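Local coordinates for cobalamin biosynthesis protein CobN (Mycobacterium tuberculosis, PDB 7C6O), which serves as the catalytic large subunit of cobaltochelatase, which inserts cobalt into the corrin ring of hydrogenobyrinic acid a,c-diamide during cobalamin biosynthesis, at residues R1109-E1114 with A1155-M1160; D1067-D1072 with T1116-A1121. One frame throughout, in Å; residues are numbered along the deposited sequence. Where two conformers were deposited one is given.

Contact 1: R1109-E1114 with A1155-M1160; sequences RTLSEE and ATAGVM
Leu1111, in the first turn of helix 1111-1123, meets Val1159 and Ala1157 where the chain leaves helix 1136-1157, and the direct contact is wholly apolar. One methyl of the leucine, CD2, serves both partners, lying 3.6 Å from Val1159 CG1 and 3.7 Å from Ala1157 CB. With CG anti to the backbone N (chi1 178°), the isobutyl group of Leu1111 reaches across to the last residue of the helix and the turn after it, and CG itself also touches Val1159 CG1. Tyr1153 packs against both Leu1111 and Val1159, while His1078 of helix 1072-1089 adjoins the leucine. Gly1158, the first residue past the helix, has a positive phi, and Val1159 follows it and meets the leucine through CG1. On the opposing segment the helix opens with a capping box: Glu1113 N donates to Thr1110 OG1 (3.1 Å), and Thr1110 N returns a bond to Glu1113 OE1 (3.0 Å), approaching from above the carboxylate plane. The other carboxylate oxygen of Glu1113 forms a salt bridge with Arg869. The polar link between the segments is indirect: a water gives a proton to Val1159 O at 2.8 Å and is hydrogen-bonded to Ser1112 OG (2.5 Å, rather short).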
# COMPACT_ATOMS: atom_id res chain seq x y z
N ARG A 1109 8.41 -17.41 -17.55
CA ARG A 1109 9.38 -18.47 -17.36
C ARG A 1109 8.96 -19.32 -16.16
O ARG A 1109 8.10 -18.92 -15.37
CB ARG A 1109 10.80 -17.91 -17.17
CG ARG A 1109 10.98 -17.00 -15.97
CD ARG A 1109 12.36 -16.35 -15.99
NE ARG A 1109 12.49 -15.38 -17.07
CZ ARG A 1109 12.34 -14.06 -16.92
NH1 ARG A 1109 12.07 -13.55 -15.73
NH2 ARG A 1109 12.47 -13.26 -17.97
N THR A 1110 9.55 -20.50 -16.06
CA THR A 1110 9.24 -21.36 -14.92
C THR A 1110 9.92 -20.82 -13.67
O THR A 1110 10.86 -20.02 -13.72
CB THR A 1110 9.68 -22.80 -15.18
OG1 THR A 1110 11.11 -22.88 -15.21
CG2 THR A 1110 9.12 -23.30 -16.51
N LEU A 1111 9.42 -21.27 -12.51
CA LEU A 1111 10.03 -20.90 -11.24
C LEU A 1111 11.47 -21.40 -11.16
O LEU A 1111 12.35 -20.71 -10.63
CB LEU A 1111 9.20 -21.43 -10.08
CG LEU A 1111 9.71 -21.18 -8.66
CD1 LEU A 1111 9.92 -19.69 -8.42
CD2 LEU A 1111 8.74 -21.76 -7.64
N SER A 1112 11.73 -22.60 -11.68
CA SER A 1112 13.10 -23.11 -11.69
C SER A 1112 14.01 -22.22 -12.53
O SER A 1112 15.15 -21.93 -12.14
CB SER A 1112 13.14 -24.54 -12.21
OG SER A 1112 14.48 -24.98 -12.35
N GLU A 1113 13.52 -21.77 -13.69
CA GLU A 1113 14.30 -20.88 -14.54
C GLU A 1113 14.57 -19.55 -13.85
O GLU A 1113 15.69 -19.03 -13.90
CB GLU A 1113 13.58 -20.65 -15.87
CG GLU A 1113 13.63 -21.84 -16.82
CD GLU A 1113 12.72 -21.68 -18.03
OE1 GLU A 1113 11.82 -20.80 -18.00
OE2 GLU A 1113 12.89 -22.43 -19.01
N GLU A 1114 13.56 -18.98 -13.21
CA GLU A 1114 13.75 -17.69 -12.53
C GLU A 1114 14.69 -17.83 -11.35
O GLU A 1114 15.48 -16.92 -11.07
CB GLU A 1114 12.39 -17.13 -12.10
CG GLU A 1114 12.48 -15.82 -11.31
CD GLU A 1114 12.87 -14.62 -12.16
OE1 GLU A 1114 13.06 -14.77 -13.38
OE2 GLU A 1114 12.98 -13.51 -11.60
N ALA A 1155 11.95 -25.36 0.33
CA ALA A 1155 11.07 -26.14 1.20
C ALA A 1155 9.67 -26.25 0.62
O ALA A 1155 9.02 -27.30 0.73
CB ALA A 1155 11.02 -25.52 2.60
N THR A 1156 9.18 -25.19 -0.02
CA THR A 1156 7.82 -25.20 -0.55
C THR A 1156 7.75 -25.74 -1.97
O THR A 1156 6.82 -26.48 -2.30
CB THR A 1156 7.22 -23.79 -0.49
OG1 THR A 1156 8.10 -22.85 -1.13
CG2 THR A 1156 6.96 -23.37 0.95
N ALA A 1157 8.71 -25.39 -2.83
CA ALA A 1157 8.60 -25.71 -4.25
C ALA A 1157 9.79 -26.46 -4.83
O ALA A 1157 9.75 -26.82 -6.02
CB ALA A 1157 8.36 -24.43 -5.06
N GLY A 1158 10.84 -26.71 -4.06
CA GLY A 1158 11.96 -27.50 -4.55
C GLY A 1158 12.83 -26.82 -5.59
O GLY A 1158 13.37 -27.50 -6.47
N VAL A 1159 13.01 -25.50 -5.49
CA VAL A 1159 13.69 -24.75 -6.54
C VAL A 1159 15.20 -24.94 -6.53
O VAL A 1159 15.86 -24.60 -7.52
CB VAL A 1159 13.38 -23.25 -6.42
CG1 VAL A 1159 11.88 -23.02 -6.38
CG2 VAL A 1159 14.04 -22.66 -5.18
N MET A 1160 15.78 -25.45 -5.44
CA MET A 1160 17.23 -25.56 -5.34
C MET A 1160 17.72 -26.91 -5.84
O MET A 1160 17.04 -27.93 -5.68
CB MET A 1160 17.69 -25.36 -3.89
CG MET A 1160 17.56 -23.94 -3.36
SD MET A 1160 18.83 -22.83 -4.00
CE MET A 1160 20.25 -23.32 -3.02
O HOH W 1 15.64 -25.43 -10.16

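Contact 2: D1067-D1072 with T1116-A1121; sequences DIADSD and TRVFRA
Val1118 of helix 1111-1123 projects its two methyls against Asp1067, Ile1068 and Ala1069, which lie in an Asx turn preceding helix 1072-1089. The valine contributes more than half of the surface buried here. Its CG1, anti to the backbone N (chi1 168°), lies over the face of the Asp1067 carboxylate, 3.5 Å from CG and 3.4 Å from OD1, and also touches Ala1069 CB at 4.0 Å. The second methyl, CG2, leans on the aspartate CB at 3.8 Å and, more loosely, on Ile1068 CG1 at 4.3 Å. The carboxylate oxygens that border the valine also make polar bonds elsewhere. OD1 takes the Ala1069 N-H through its anti lone pair and forms a salt bridge with Arg1122, whose NH2 also pairs with Asp1070. The positive charge of that arginine probably offsets the closeness of the two acids. Backbone bonding from Asp1070 N to Asp1067 O superposes a type I beta turn on the Asx turn, and Asp1070 OD2 has a second partner in Arg698. That same OD2 accepts from Asp1067 N at 3.2 Å, on the anti side and 23° out of the carboxylate plane.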
# COMPACT_ATOMS: atom_id res chain seq x y z
N ASP A 1067 14.32 -9.13 -6.03
CA ASP A 1067 13.97 -10.34 -6.76
C ASP A 1067 13.31 -11.34 -5.82
O ASP A 1067 13.11 -11.08 -4.63
CB ASP A 1067 15.20 -10.94 -7.46
CG ASP A 1067 16.36 -11.21 -6.52
OD1 ASP A 1067 16.17 -11.92 -5.51
OD2 ASP A 1067 17.48 -10.73 -6.80
N ILE A 1068 12.98 -12.52 -6.37
CA ILE A 1068 12.19 -13.49 -5.61
C ILE A 1068 12.96 -14.14 -4.48
O ILE A 1068 12.36 -14.80 -3.63
CB ILE A 1068 11.61 -14.58 -6.54
CG1 ILE A 1068 12.73 -15.38 -7.20
CG2 ILE A 1068 10.70 -13.95 -7.59
CD1 ILE A 1068 12.25 -16.67 -7.86
N ALA A 1069 14.29 -13.98 -4.46
CA ALA A 1069 15.11 -14.43 -3.34
C ALA A 1069 15.48 -13.28 -2.41
O ALA A 1069 16.28 -13.47 -1.49
CB ALA A 1069 16.37 -15.12 -3.86
N ASP A 1070 14.90 -12.09 -2.63
CA ASP A 1070 15.15 -10.91 -1.82
C ASP A 1070 14.05 -10.62 -0.81
O ASP A 1070 14.27 -9.82 0.11
CB ASP A 1070 15.30 -9.66 -2.71
CG ASP A 1070 16.72 -9.43 -3.14
OD1 ASP A 1070 17.63 -9.88 -2.42
OD2 ASP A 1070 16.92 -8.79 -4.20
N SER A 1071 12.87 -11.22 -0.98
CA SER A 1071 11.75 -10.97 -0.09
C SER A 1071 11.07 -12.28 0.26
O SER A 1071 10.91 -13.15 -0.60
CB SER A 1071 10.72 -10.02 -0.72
OG SER A 1071 9.57 -9.90 0.10
N ASP A 1072 10.68 -12.42 1.52
CA ASP A 1072 10.01 -13.63 1.98
C ASP A 1072 8.64 -13.81 1.35
O ASP A 1072 8.11 -14.93 1.35
CB ASP A 1072 9.86 -13.59 3.50
CG ASP A 1072 9.21 -12.31 3.98
OD1 ASP A 1072 9.89 -11.26 3.99
OD2 ASP A 1072 8.00 -12.34 4.31
N THR A 1116 17.27 -20.01 -10.95
CA THR A 1116 18.65 -20.09 -11.43
C THR A 1116 19.11 -18.77 -12.04
O THR A 1116 20.28 -18.42 -11.92
CB THR A 1116 18.81 -21.22 -12.44
OG1 THR A 1116 17.96 -21.00 -13.57
CG2 THR A 1116 18.47 -22.55 -11.80
N ARG A 1117 18.20 -18.03 -12.69
CA ARG A 1117 18.55 -16.71 -13.20
C ARG A 1117 18.94 -15.77 -12.06
O ARG A 1117 19.97 -15.10 -12.12
CB ARG A 1117 17.38 -16.12 -13.99
CG ARG A 1117 17.29 -16.60 -15.43
CD ARG A 1117 15.95 -16.22 -16.03
NE ARG A 1117 15.88 -16.53 -17.46
CZ ARG A 1117 15.95 -15.61 -18.42
NH1 ARG A 1117 16.10 -14.33 -18.11
NH2 ARG A 1117 15.87 -15.98 -19.69
N VAL A 1118 18.12 -15.72 -11.01
CA VAL A 1118 18.43 -14.89 -9.85
C VAL A 1118 19.70 -15.38 -9.18
O VAL A 1118 20.53 -14.58 -8.73
CB VAL A 1118 17.23 -14.87 -8.88
CG1 VAL A 1118 17.63 -14.28 -7.54
CG2 VAL A 1118 16.07 -14.09 -9.49
N PHE A 1119 19.89 -16.70 -9.12
CA PHE A 1119 21.07 -17.27 -8.48
C PHE A 1119 22.35 -16.80 -9.16
O PHE A 1119 23.29 -16.34 -8.50
CB PHE A 1119 20.98 -18.80 -8.47
CG PHE A 1119 22.00 -19.47 -7.59
CD1 PHE A 1119 21.78 -19.61 -6.23
CD2 PHE A 1119 23.17 -19.98 -8.13
CE1 PHE A 1119 22.71 -20.23 -5.42
CE2 PHE A 1119 24.11 -20.60 -7.32
CZ PHE A 1119 23.88 -20.73 -5.97
N ARG A 1120 22.40 -16.90 -10.49
CA ARG A 1120 23.62 -16.54 -11.19
C ARG A 1120 23.77 -15.03 -11.37
O ARG A 1120 24.87 -14.50 -11.24
CB ARG A 1120 23.68 -17.25 -12.55
CG ARG A 1120 23.80 -18.75 -12.46
CD ARG A 1120 24.35 -19.29 -13.76
NE ARG A 1120 24.25 -20.74 -13.88
CZ ARG A 1120 25.24 -21.58 -13.59
NH1 ARG A 1120 26.41 -21.13 -13.16
NH2 ARG A 1120 25.05 -22.89 -13.75
N ALA A 1121 22.67 -14.33 -11.68
CA ALA A 1121 22.78 -12.90 -11.94
C ALA A 1121 22.96 -12.07 -10.68
O ALA A 1121 23.47 -10.95 -10.76
CB ALA A 1121 21.55 -12.40 -12.71

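Helix 1111-1123 supplies one side of both contacts: its first turn goes to contact 1 and its middle to contact 2, and the two centres lie 10 Å apart. Ile1068 joins them, its CD1 lying 3.6 Å from Glu1114 CG and 3.9 Å from Leu1111 CD1, so that the loop packed on Val1118 also borders the leucine of contact 1. Along the chain the segments alternate, 1067-1072 and 1109-1114 coming before 1116-1121 and 1155-1160, and helices 1072-1089 and 1136-1157 both pack on helix 1111-1123, through His1078 and Tyr1153 at Leu1111. The sodium ion, held by Asp125 and Ser127, belongs to the N-terminal part of the chain and takes no part in either contact.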